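Long-range contacts in imidazolonepropionase (Unidentified, PDB 2Q09), which hydrolyses a carbon-nitrogen bond of imidazolone-5-propanoate to yield N-formimidoyl-L-glutamate, the third step of histidine degradation: residues His242-Ser247 / Glu267-Glu272; Leu261-Leu266 / Arg280-Thr285; Leu254-Gly259 / Gln275-Arg280; Ala284-Thr289 / Val310-Ser315. All blocks are in the same frame, centred on the assembly; numbering follows the deposited sequence.

Interaction 1: His242-Ser247 / Glu267-Glu272; sequences HMDQLS and EYLDPE. With FE (Fe (III) ion), chain B; DI6 (3-[(4S)-2,5-dioxoimidazolidin-4-yl]propanoic acid), chain C.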
# COMPACT_ATOMS: atom_id res chain seq x y z
N HIS A 242 10.18 -2.39 6.31
CA HIS A 242 10.92 -2.16 5.07
C HIS A 242 12.12 -3.08 5.21
O HIS A 242 13.11 -2.72 5.86
CB HIS A 242 11.40 -0.71 4.98
CG HIS A 242 10.35 0.26 4.53
ND1 HIS A 242 9.21 0.53 5.26
CD2 HIS A 242 10.29 1.06 3.44
CE1 HIS A 242 8.50 1.45 4.63
NE2 HIS A 242 9.13 1.79 3.53
N MSE A 243 12.05 -4.27 4.61
CA MSE A 243 13.14 -5.23 4.74
C MSE A 243 13.95 -5.60 3.50
O MSE A 243 13.44 -5.60 2.37
CB MSE A 243 12.60 -6.53 5.34
CG MSE A 243 13.12 -6.84 6.73
SE MSE A 243 12.65 -5.45 7.96
CE MSE A 243 10.82 -5.94 8.21
N ASP A 244 15.22 -5.92 3.75
CA ASP A 244 16.14 -6.35 2.71
C ASP A 244 16.16 -5.54 1.42
O ASP A 244 16.25 -6.10 0.33
CB ASP A 244 15.86 -7.82 2.37
CG ASP A 244 15.91 -8.72 3.59
OD1 ASP A 244 16.90 -8.64 4.35
OD2 ASP A 244 14.97 -9.53 3.79
N GLN A 245 16.08 -4.22 1.54
CA GLN A 245 16.11 -3.37 0.35
C GLN A 245 17.55 -3.13 -0.11
O GLN A 245 17.83 -3.16 -1.31
CB GLN A 245 15.42 -2.02 0.64
CG GLN A 245 15.38 -1.07 -0.56
CD GLN A 245 14.77 0.28 -0.22
OE1 GLN A 245 14.79 0.71 0.94
NE2 GLN A 245 14.24 0.97 -1.23
N LEU A 246 18.45 -2.89 0.85
CA LEU A 246 19.85 -2.64 0.52
C LEU A 246 20.78 -3.77 0.98
O LEU A 246 21.86 -3.96 0.42
CB LEU A 246 20.31 -1.31 1.15
CG LEU A 246 19.50 -0.04 0.81
CD1 LEU A 246 20.08 1.15 1.55
CD2 LEU A 246 19.51 0.19 -0.70
N SER A 247 20.36 -4.51 2.00
CA SER A 247 21.13 -5.63 2.51
C SER A 247 20.26 -6.49 3.41
O SER A 247 19.19 -6.06 3.83
CB SER A 247 22.36 -5.15 3.30
OG SER A 247 22.03 -4.76 4.61
N GLU A 267 14.69 -6.96 -1.91
CA GLU A 267 15.70 -7.22 -2.94
C GLU A 267 16.70 -8.29 -2.49
O GLU A 267 17.10 -9.15 -3.27
CB GLU A 267 16.47 -5.94 -3.28
CG GLU A 267 15.82 -5.01 -4.31
CD GLU A 267 14.54 -4.38 -3.82
OE1 GLU A 267 14.37 -4.28 -2.59
OE2 GLU A 267 13.71 -3.96 -4.66
N TYR A 268 17.10 -8.23 -1.22
CA TYR A 268 18.08 -9.16 -0.66
C TYR A 268 17.53 -10.27 0.23
O TYR A 268 18.24 -10.81 1.08
CB TYR A 268 19.15 -8.38 0.11
CG TYR A 268 20.04 -7.53 -0.76
CD1 TYR A 268 21.22 -8.05 -1.30
CD2 TYR A 268 19.69 -6.22 -1.09
CE1 TYR A 268 22.03 -7.28 -2.14
CE2 TYR A 268 20.48 -5.45 -1.93
CZ TYR A 268 21.65 -5.98 -2.46
OH TYR A 268 22.44 -5.23 -3.30
N LEU A 269 16.26 -10.63 0.05
CA LEU A 269 15.67 -11.69 0.86
C LEU A 269 16.32 -13.03 0.54
O LEU A 269 16.60 -13.33 -0.62
CB LEU A 269 14.16 -11.76 0.60
CG LEU A 269 13.34 -12.81 1.36
CD1 LEU A 269 13.35 -12.51 2.85
CD2 LEU A 269 11.92 -12.81 0.82
N ASP A 270 16.58 -13.82 1.58
CA ASP A 270 17.22 -15.13 1.42
C ASP A 270 16.23 -16.29 1.63
O ASP A 270 15.10 -16.07 2.07
CB ASP A 270 18.38 -15.27 2.41
CG ASP A 270 17.92 -15.17 3.85
OD1 ASP A 270 18.52 -15.84 4.71
OD2 ASP A 270 16.96 -14.41 4.12
N PRO A 271 16.65 -17.53 1.32
CA PRO A 271 15.82 -18.74 1.47
C PRO A 271 15.23 -18.91 2.87
O PRO A 271 14.04 -19.16 3.02
CB PRO A 271 16.78 -19.86 1.12
CG PRO A 271 17.67 -19.23 0.10
CD PRO A 271 17.95 -17.88 0.72
N GLU A 272 16.08 -18.80 3.88
CA GLU A 272 15.65 -18.95 5.26
C GLU A 272 14.50 -17.99 5.56
O GLU A 272 13.52 -18.36 6.20
CB GLU A 272 16.81 -18.66 6.22
CG GLU A 272 17.99 -19.63 6.09
CD GLU A 272 18.64 -19.60 4.71
OE1 GLU A 272 18.92 -18.50 4.21
OE2 GLU A 272 18.89 -20.69 4.15
FE FE B . 8.39 2.76 1.54
N1 DI6 C . 13.18 3.00 1.57
C2 DI6 C . 12.90 3.80 0.52
O2 DI6 C . 13.18 3.60 -0.65
C3 DI6 C . 12.12 5.01 1.10
N4 DI6 C . 12.09 4.69 2.55
C5 DI6 C . 12.72 3.52 2.72
O5 DI6 C . 12.85 2.97 3.81
C6 DI6 C . 12.85 6.31 0.80
C7 DI6 C . 12.12 7.54 1.36
C8 DI6 C . 12.81 8.88 1.08
O9 DI6 C . 12.12 9.91 1.22
O10 DI6 C . 14.01 8.92 0.72
O HOH W 1 10.45 2.74 0.23

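Interaction 2: Leu261-Leu266 / Arg280-Thr285; sequences LSVDHL and RGVVAT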
# COMPACT_ATOMS: atom_id res chain seq x y z
N LEU A 261 2.32 -8.38 9.14
CA LEU A 261 1.31 -8.47 8.09
C LEU A 261 2.04 -8.62 6.75
O LEU A 261 1.58 -9.32 5.85
CB LEU A 261 0.46 -7.19 8.05
CG LEU A 261 -0.50 -6.93 9.22
CD1 LEU A 261 -1.08 -5.54 9.10
CD2 LEU A 261 -1.59 -7.98 9.22
N SER A 262 3.20 -7.97 6.65
CA SER A 262 3.99 -8.03 5.42
C SER A 262 5.40 -7.49 5.63
O SER A 262 5.67 -6.79 6.61
CB SER A 262 3.32 -7.19 4.33
OG SER A 262 3.49 -5.80 4.62
N VAL A 263 6.28 -7.82 4.69
CA VAL A 263 7.65 -7.33 4.69
C VAL A 263 7.76 -6.73 3.29
O VAL A 263 7.31 -7.34 2.32
CB VAL A 263 8.70 -8.45 4.88
CG1 VAL A 263 8.75 -8.86 6.35
CG2 VAL A 263 8.37 -9.65 4.02
N ASP A 264 8.34 -5.54 3.19
CA ASP A 264 8.39 -4.85 1.90
C ASP A 264 9.78 -4.54 1.33
O ASP A 264 10.70 -4.20 2.07
CB ASP A 264 7.56 -3.57 1.98
CG ASP A 264 6.20 -3.79 2.65
OD1 ASP A 264 5.31 -2.93 2.48
OD2 ASP A 264 6.01 -4.80 3.36
N HIS A 265 9.89 -4.62 -0.00
CA HIS A 265 11.11 -4.41 -0.80
C HIS A 265 11.71 -5.78 -1.09
O HIS A 265 11.53 -6.32 -2.18
CB HIS A 265 12.11 -3.50 -0.09
CG HIS A 265 11.78 -2.04 -0.22
ND1 HIS A 265 11.74 -1.40 -1.44
CD2 HIS A 265 11.47 -1.11 0.71
CE1 HIS A 265 11.42 -0.13 -1.26
NE2 HIS A 265 11.24 0.07 0.03
N LEU A 266 12.46 -6.33 -0.13
CA LEU A 266 13.01 -7.68 -0.26
C LEU A 266 14.05 -7.98 -1.34
O LEU A 266 14.26 -9.15 -1.66
CB LEU A 266 11.84 -8.66 -0.42
CG LEU A 266 10.83 -8.85 0.72
CD1 LEU A 266 10.63 -7.58 1.52
CD2 LEU A 266 9.52 -9.32 0.13
N ARG A 280 4.70 -18.35 8.43
CA ARG A 280 3.92 -17.41 9.22
C ARG A 280 2.86 -16.66 8.40
O ARG A 280 2.21 -15.75 8.90
CB ARG A 280 4.85 -16.40 9.90
CG ARG A 280 5.86 -17.02 10.87
CD ARG A 280 5.16 -17.85 11.94
NE ARG A 280 4.21 -17.07 12.72
CZ ARG A 280 4.52 -16.32 13.77
NH1 ARG A 280 5.77 -16.25 14.19
NH2 ARG A 280 3.58 -15.63 14.39
N GLY A 281 2.69 -17.06 7.15
CA GLY A 281 1.69 -16.44 6.29
C GLY A 281 1.88 -14.94 6.10
O GLY A 281 0.90 -14.20 6.00
N VAL A 282 3.13 -14.50 6.03
CA VAL A 282 3.43 -13.09 5.84
C VAL A 282 3.36 -12.77 4.34
O VAL A 282 3.72 -13.60 3.51
CB VAL A 282 4.85 -12.76 6.38
CG1 VAL A 282 5.18 -11.29 6.19
CG2 VAL A 282 4.93 -13.13 7.86
N VAL A 283 2.88 -11.59 4.00
CA VAL A 283 2.80 -11.20 2.59
C VAL A 283 4.09 -10.50 2.20
O VAL A 283 4.64 -9.70 2.96
CB VAL A 283 1.62 -10.25 2.33
CG1 VAL A 283 1.65 -9.76 0.89
CG2 VAL A 283 0.30 -10.96 2.60
N ALA A 284 4.60 -10.82 1.01
CA ALA A 284 5.81 -10.18 0.51
C ALA A 284 5.36 -9.06 -0.42
O ALA A 284 4.71 -9.30 -1.44
CB ALA A 284 6.68 -11.20 -0.25
N THR A 285 5.70 -7.82 -0.07
CA THR A 285 5.29 -6.70 -0.89
C THR A 285 6.41 -6.21 -1.81
O THR A 285 7.48 -5.80 -1.37
CB THR A 285 4.80 -5.52 -0.03
OG1 THR A 285 3.70 -5.95 0.78
CG2 THR A 285 4.33 -4.36 -0.92
O HOH W 2 -0.18 -11.21 6.63
O HOH W 3 2.60 -4.07 2.22

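Interaction 3: Leu254-Gly259 / Gln275-Arg280; sequences LAANFG and QALAHR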
# COMPACT_ATOMS: atom_id res chain seq x y z
N LEU A 254 12.69 -11.85 11.53
CA LEU A 254 12.26 -11.27 12.79
C LEU A 254 10.80 -10.86 12.67
O LEU A 254 9.97 -11.18 13.54
CB LEU A 254 13.11 -10.04 13.13
CG LEU A 254 12.68 -9.20 14.33
CD1 LEU A 254 12.77 -10.02 15.61
CD2 LEU A 254 13.56 -7.96 14.42
N ALA A 255 10.48 -10.16 11.59
CA ALA A 255 9.12 -9.72 11.34
C ALA A 255 8.17 -10.91 11.28
O ALA A 255 7.07 -10.87 11.84
CB ALA A 255 9.06 -8.93 10.03
N ALA A 256 8.60 -11.98 10.62
CA ALA A 256 7.78 -13.17 10.51
C ALA A 256 7.52 -13.77 11.89
O ALA A 256 6.43 -14.29 12.16
CB ALA A 256 8.46 -14.21 9.61
N ASN A 257 8.51 -13.70 12.78
CA ASN A 257 8.35 -14.24 14.12
C ASN A 257 7.43 -13.39 14.98
O ASN A 257 6.93 -13.83 16.01
CB ASN A 257 9.71 -14.36 14.81
CG ASN A 257 10.58 -15.44 14.19
OD1 ASN A 257 10.08 -16.47 13.75
ND2 ASN A 257 11.89 -15.21 14.17
N PHE A 258 7.19 -12.16 14.53
CA PHE A 258 6.31 -11.24 15.24
C PHE A 258 4.93 -11.21 14.59
O PHE A 258 4.07 -10.42 14.97
CB PHE A 258 6.92 -9.83 15.24
CG PHE A 258 7.71 -9.51 16.48
CD1 PHE A 258 7.08 -9.10 17.65
CD2 PHE A 258 9.10 -9.64 16.48
CE1 PHE A 258 7.81 -8.83 18.80
CE2 PHE A 258 9.84 -9.37 17.64
CZ PHE A 258 9.18 -8.96 18.80
N GLY A 259 4.73 -12.08 13.60
CA GLY A 259 3.45 -12.13 12.92
C GLY A 259 3.18 -10.90 12.07
O GLY A 259 2.06 -10.40 12.01
N GLN A 275 11.34 -19.08 3.81
CA GLN A 275 10.73 -20.20 4.52
C GLN A 275 9.93 -19.68 5.72
O GLN A 275 8.87 -20.20 6.03
CB GLN A 275 11.81 -21.17 5.01
CG GLN A 275 12.74 -21.70 3.92
CD GLN A 275 12.02 -22.01 2.62
OE1 GLN A 275 10.90 -22.53 2.61
NE2 GLN A 275 12.66 -21.70 1.50
N ALA A 276 10.46 -18.65 6.38
CA ALA A 276 9.79 -18.06 7.54
C ALA A 276 8.51 -17.38 7.10
O ALA A 276 7.47 -17.51 7.76
CB ALA A 276 10.71 -17.06 8.21
N LEU A 277 8.57 -16.65 6.00
CA LEU A 277 7.39 -15.96 5.49
C LEU A 277 6.29 -16.96 5.14
O LEU A 277 5.13 -16.76 5.48
CB LEU A 277 7.75 -15.12 4.25
CG LEU A 277 8.86 -14.08 4.44
CD1 LEU A 277 8.86 -13.12 3.25
CD2 LEU A 277 8.64 -13.31 5.73
N ALA A 278 6.66 -18.03 4.44
CA ALA A 278 5.71 -19.05 4.04
C ALA A 278 5.00 -19.67 5.24
O ALA A 278 3.79 -19.87 5.23
CB ALA A 278 6.42 -20.15 3.24
N HIS A 279 5.78 -19.94 6.28
CA HIS A 279 5.25 -20.54 7.50
C HIS A 279 4.35 -19.63 8.33
O HIS A 279 3.35 -20.09 8.88
CB HIS A 279 6.41 -21.03 8.36
CG HIS A 279 5.97 -21.70 9.62
ND1 HIS A 279 5.27 -22.89 9.62
CD2 HIS A 279 6.11 -21.35 10.92
CE1 HIS A 279 4.99 -23.23 10.87
NE2 HIS A 279 5.49 -22.32 11.67
N ARG A 280 4.70 -18.35 8.43
CA ARG A 280 3.92 -17.41 9.22
C ARG A 280 2.86 -16.66 8.40
O ARG A 280 2.21 -15.75 8.90
CB ARG A 280 4.85 -16.40 9.90
CG ARG A 280 5.86 -17.02 10.87
CD ARG A 280 5.16 -17.85 11.94
NE ARG A 280 4.21 -17.07 12.72
CZ ARG A 280 4.52 -16.32 13.77
NH1 ARG A 280 5.77 -16.25 14.19
NH2 ARG A 280 3.58 -15.63 14.39
O HOH W 4 7.77 -17.86 13.95

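Interaction 4: Ala284-Thr289 / Val310-Ser315; sequences ATLLPT and VPMAVS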
# COMPACT_ATOMS: atom_id res chain seq x y z
N ALA A 284 4.60 -10.82 1.01
CA ALA A 284 5.81 -10.18 0.51
C ALA A 284 5.36 -9.06 -0.42
O ALA A 284 4.71 -9.30 -1.44
CB ALA A 284 6.68 -11.20 -0.25
N THR A 285 5.70 -7.82 -0.07
CA THR A 285 5.29 -6.70 -0.89
C THR A 285 6.41 -6.21 -1.81
O THR A 285 7.48 -5.80 -1.37
CB THR A 285 4.80 -5.52 -0.03
OG1 THR A 285 3.70 -5.95 0.78
CG2 THR A 285 4.33 -4.36 -0.92
N LEU A 286 6.15 -6.29 -3.11
CA LEU A 286 7.12 -5.86 -4.12
C LEU A 286 6.91 -4.38 -4.44
O LEU A 286 5.78 -3.93 -4.61
CB LEU A 286 6.96 -6.70 -5.38
CG LEU A 286 7.11 -8.22 -5.13
CD1 LEU A 286 6.84 -8.98 -6.42
CD2 LEU A 286 8.53 -8.52 -4.62
N LEU A 287 8.01 -3.64 -4.51
CA LEU A 287 7.96 -2.21 -4.79
C LEU A 287 8.87 -1.95 -5.99
O LEU A 287 9.99 -1.47 -5.84
CB LEU A 287 8.45 -1.45 -3.55
CG LEU A 287 7.63 -1.79 -2.30
CD1 LEU A 287 8.29 -1.17 -1.07
CD2 LEU A 287 6.20 -1.26 -2.44
N PRO A 288 8.38 -2.30 -7.19
CA PRO A 288 9.10 -2.14 -8.46
C PRO A 288 9.51 -0.72 -8.84
O PRO A 288 10.54 -0.51 -9.46
CB PRO A 288 8.15 -2.76 -9.48
CG PRO A 288 6.80 -2.40 -8.91
CD PRO A 288 6.99 -2.71 -7.43
N THR A 289 8.70 0.26 -8.46
CA THR A 289 8.99 1.65 -8.79
C THR A 289 10.25 2.18 -8.12
O THR A 289 11.02 2.91 -8.73
CB THR A 289 7.79 2.56 -8.45
OG1 THR A 289 6.63 2.09 -9.15
CG2 THR A 289 8.07 3.99 -8.86
N VAL A 310 4.63 -17.99 -1.37
CA VAL A 310 4.45 -16.77 -0.60
C VAL A 310 3.68 -15.77 -1.45
O VAL A 310 4.10 -15.42 -2.55
CB VAL A 310 5.80 -16.15 -0.19
CG1 VAL A 310 5.57 -14.81 0.52
CG2 VAL A 310 6.55 -17.09 0.73
N PRO A 311 2.52 -15.31 -0.96
CA PRO A 311 1.72 -14.34 -1.72
C PRO A 311 2.48 -13.03 -1.89
O PRO A 311 3.10 -12.53 -0.95
CB PRO A 311 0.46 -14.19 -0.87
CG PRO A 311 0.95 -14.45 0.52
CD PRO A 311 1.87 -15.63 0.33
N MSE A 312 2.46 -12.48 -3.10
CA MSE A 312 3.18 -11.24 -3.37
C MSE A 312 2.25 -10.10 -3.71
O MSE A 312 1.46 -10.18 -4.66
CB MSE A 312 4.17 -11.44 -4.52
CG MSE A 312 5.15 -12.61 -4.33
SE MSE A 312 6.26 -12.82 -5.92
CE MSE A 312 4.97 -13.61 -7.09
N ALA A 313 2.33 -9.03 -2.93
CA ALA A 313 1.52 -7.86 -3.19
C ALA A 313 2.39 -6.92 -4.02
O ALA A 313 3.61 -7.05 -4.03
CB ALA A 313 1.10 -7.18 -1.88
N VAL A 314 1.75 -5.99 -4.72
CA VAL A 314 2.48 -5.01 -5.52
C VAL A 314 1.96 -3.64 -5.09
O VAL A 314 0.75 -3.45 -4.96
CB VAL A 314 2.21 -5.18 -7.03
CG1 VAL A 314 2.82 -4.01 -7.80
CG2 VAL A 314 2.82 -6.49 -7.53
N SER A 315 2.88 -2.69 -4.85
CA SER A 315 2.48 -1.36 -4.41
C SER A 315 3.35 -0.28 -5.05
O SER A 315 4.45 -0.56 -5.51
CB SER A 315 2.57 -1.27 -2.89
OG SER A 315 2.10 -0.01 -2.43
O HOH W 5 6.90 0.51 -6.12

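Interaction 1: His242-Ser247 / Glu267-Glu272
At the active-site end of the barrel, D244 and Y268 join the loop after strand 238-243 to the loop that leads into helix 271-280. Y268 N donates to D244 O over 2.8 Å, nearly straight (171°) and in the carbonyl plane. The phenol ring of Y268 lies against the chain of L246 and S247. L246 O stands over one face, 3.1 Å from Y268 CE2, while S247 CA makes an off-centre CH-pi contact from the same side, 4.3 Å from the ring centroid. D244 O and Q245 O meet the ring edge instead, and Q245 O is buried without a polar partner. An alanine in place of Y268 would probably open a gap beside the L246 and S247 backbone, leaving this turn less firmly packed. The carboxylate of D244 accepts from S252 OG and touches L269, with OD2 3.5 Å from L269 CD1. This is the usual place for catalytic groups in a TIM-barrel amidohydrolase: strand 238-243 supplies an iron ligand and the loop after it an inhibitor-binding residue. H242 NE2 binds the iron at 2.3 Å, with H72, H74, D317 and a water completing the site. Q245 has CG anti to its backbone N (chi1 -179°) and an extended chain, whose aliphatic part runs alongside the E267 side chain, CG 3.9 Å from E267 OE1. Its amide end pairs with the inhibitor ring by two bonds, accepting from N1 at OE1 (2.9 Å) and donating from NE2 to O2 (2.9 Å, 175°).

Interaction 2: Leu261-Leu266 / Arg280-Thr285
V263 and its neighbours in strand 262-265 pair in parallel with strand 283-286 of the TIM barrel. Four backbone hydrogen bonds alternate: V283 N to L261 O, V263 N to V283 O, T285 N to V263 O and H265 N to T285 O. Polar side chains gather on the face of S262, D264 and T285. S262 OG, set between the backbone N and the carbonyl carbon (chi1 73°), donates to the syn lone pair of D264 OD2 at 3.0 Å. The side chains of D264 and T285 lie side by side, D264 CG 3.5 Å from T285 CB. A water hydrogen-bonds to S262 OG, D264 OD1 and T285 OG1, the last at 2.6 Å. On the face of V263 and A284 the packing is apolar, completed by L266 and V282 from flanking loops: L266 CD2 presses tightly on A284 CB (3.4 Å), while V263 and V282 cross at about a right angle. An alanine at D264 would probably leave S262 OG and H72 ND1 without their acceptor, the H72 ring freer to turn. D264 OD1 pairs with the iron ligand H72, making D264 a second-shell residue, and the strand pairing that holds it probably helps to orient the metal site.

Interaction 3: Leu254-Gly259 / Gln275-Arg280
A276 is the first residue of segment 275-280 to meet helix 251-257, methyl against methyl: its CB lies 3.9 Å from A256 CB. The small side chains let these two outer helices of the barrel come close, with A256 facing helix 271-280 directly. One residue on, L277 leaves its backbone to one side, yet its branch returns to the seam, CD2 4.0 Å from A256 CB. Its other neighbours, V263 of strand 262-265 and V282, place this leucine between the helix layer and the barrel wall. At the last turn R280 makes the polar half of the contact. R280 CG, anti to the carbonyl carbon (chi1 -61°), lies 3.1 Å from A256 O; further bends at chi2 and chi3 fold the chain back, and the guanidinium has one face toward that oxygen. R280 NH1 is 2.9 Å from A256 O, but the angle is too poor for a hydrogen bond; A256 O instead accepts from G259 N within the Schellman motif that ends helix 251-257, G259 having positive phi. Near the guanidinium plane, R280 NH1 gives a weak bond to N257 O (3.2 Å). A water continues the link, accepting from R280 NH1 at 2.6 Å and donating to N257 OD1 at 2.7 Å. R280 NH2 passes 3.8 Å from G259 CA. A guanidinium with A256 O over one face and N257 O near its plane would probably be favoured by the negative end of the helix dipole, adding an electrostatic component to an otherwise alanine-and-leucine interface.

Interaction 4: Ala284-Thr289 / Val310-Ser315
L286 and selenomethionine M312 meet on the helix-facing side of two parallel strands of the TIM barrel, 284-286 and 312-314, whose axes are inclined by 33°. Their side chains cross obliquely, L286 CD1 touching M312 SE at 3.9 Å. Earlier on this face A284 points its methyl at V310, whose CG1 reaches to 3.9 Å from A284 CB; L305 of helix 302-307 packs against both residues. Farther along, the P288 ring lies loosely beside V314. T285 and A313 point to the opposite face, into the barrel, where T285 OG1 sits 3.9 Å from A313 CB and T285 CG2 leans toward S315, 4.1 Å from its CB. L287 follows the strand and brings its branch back to S315, with CD2 3.7 Å from S315 CB. With OG anti to its backbone N (chi1 -176°), S315 turns its hydroxyl to D70 OD2 and the backbone oxygen of H72, tying the residue just past strand 312-314 to strand 63-73, which carries this iron ligand. Beneath these side chains the backbone ladder alternates: A284 N to P311 O, A313 N to A284 O, L286 N to A313 O and S315 N to L286 O. Where the chains part and L287 takes the N-cap position of helix 288-293, a water bridges them, accepting from T289 N at 3.0 Å and donating to S315 O at 2.7 Å.

The four contacts lie in neighbouring barrel strands, the loops at their ends and the helices outside them. Interactions 1, 2 and 3 interleave along the chain, while interaction 4 begins on strand 283-286, where interaction 2 ends; those two share A284 and T285, their centres about 8 Å apart. Interactions 1 and 3 both use helix 271-280, and interaction 1 reaches interaction 2 through probable backbone bonds between M243 and both D264 and L266. Interaction 3 lies farthest out, its centre about 16 Å from that of interaction 4. The outer helix packing thus backs the strands whose C-terminal ends supply iron ligands, inhibitor contacts and their supporting residues.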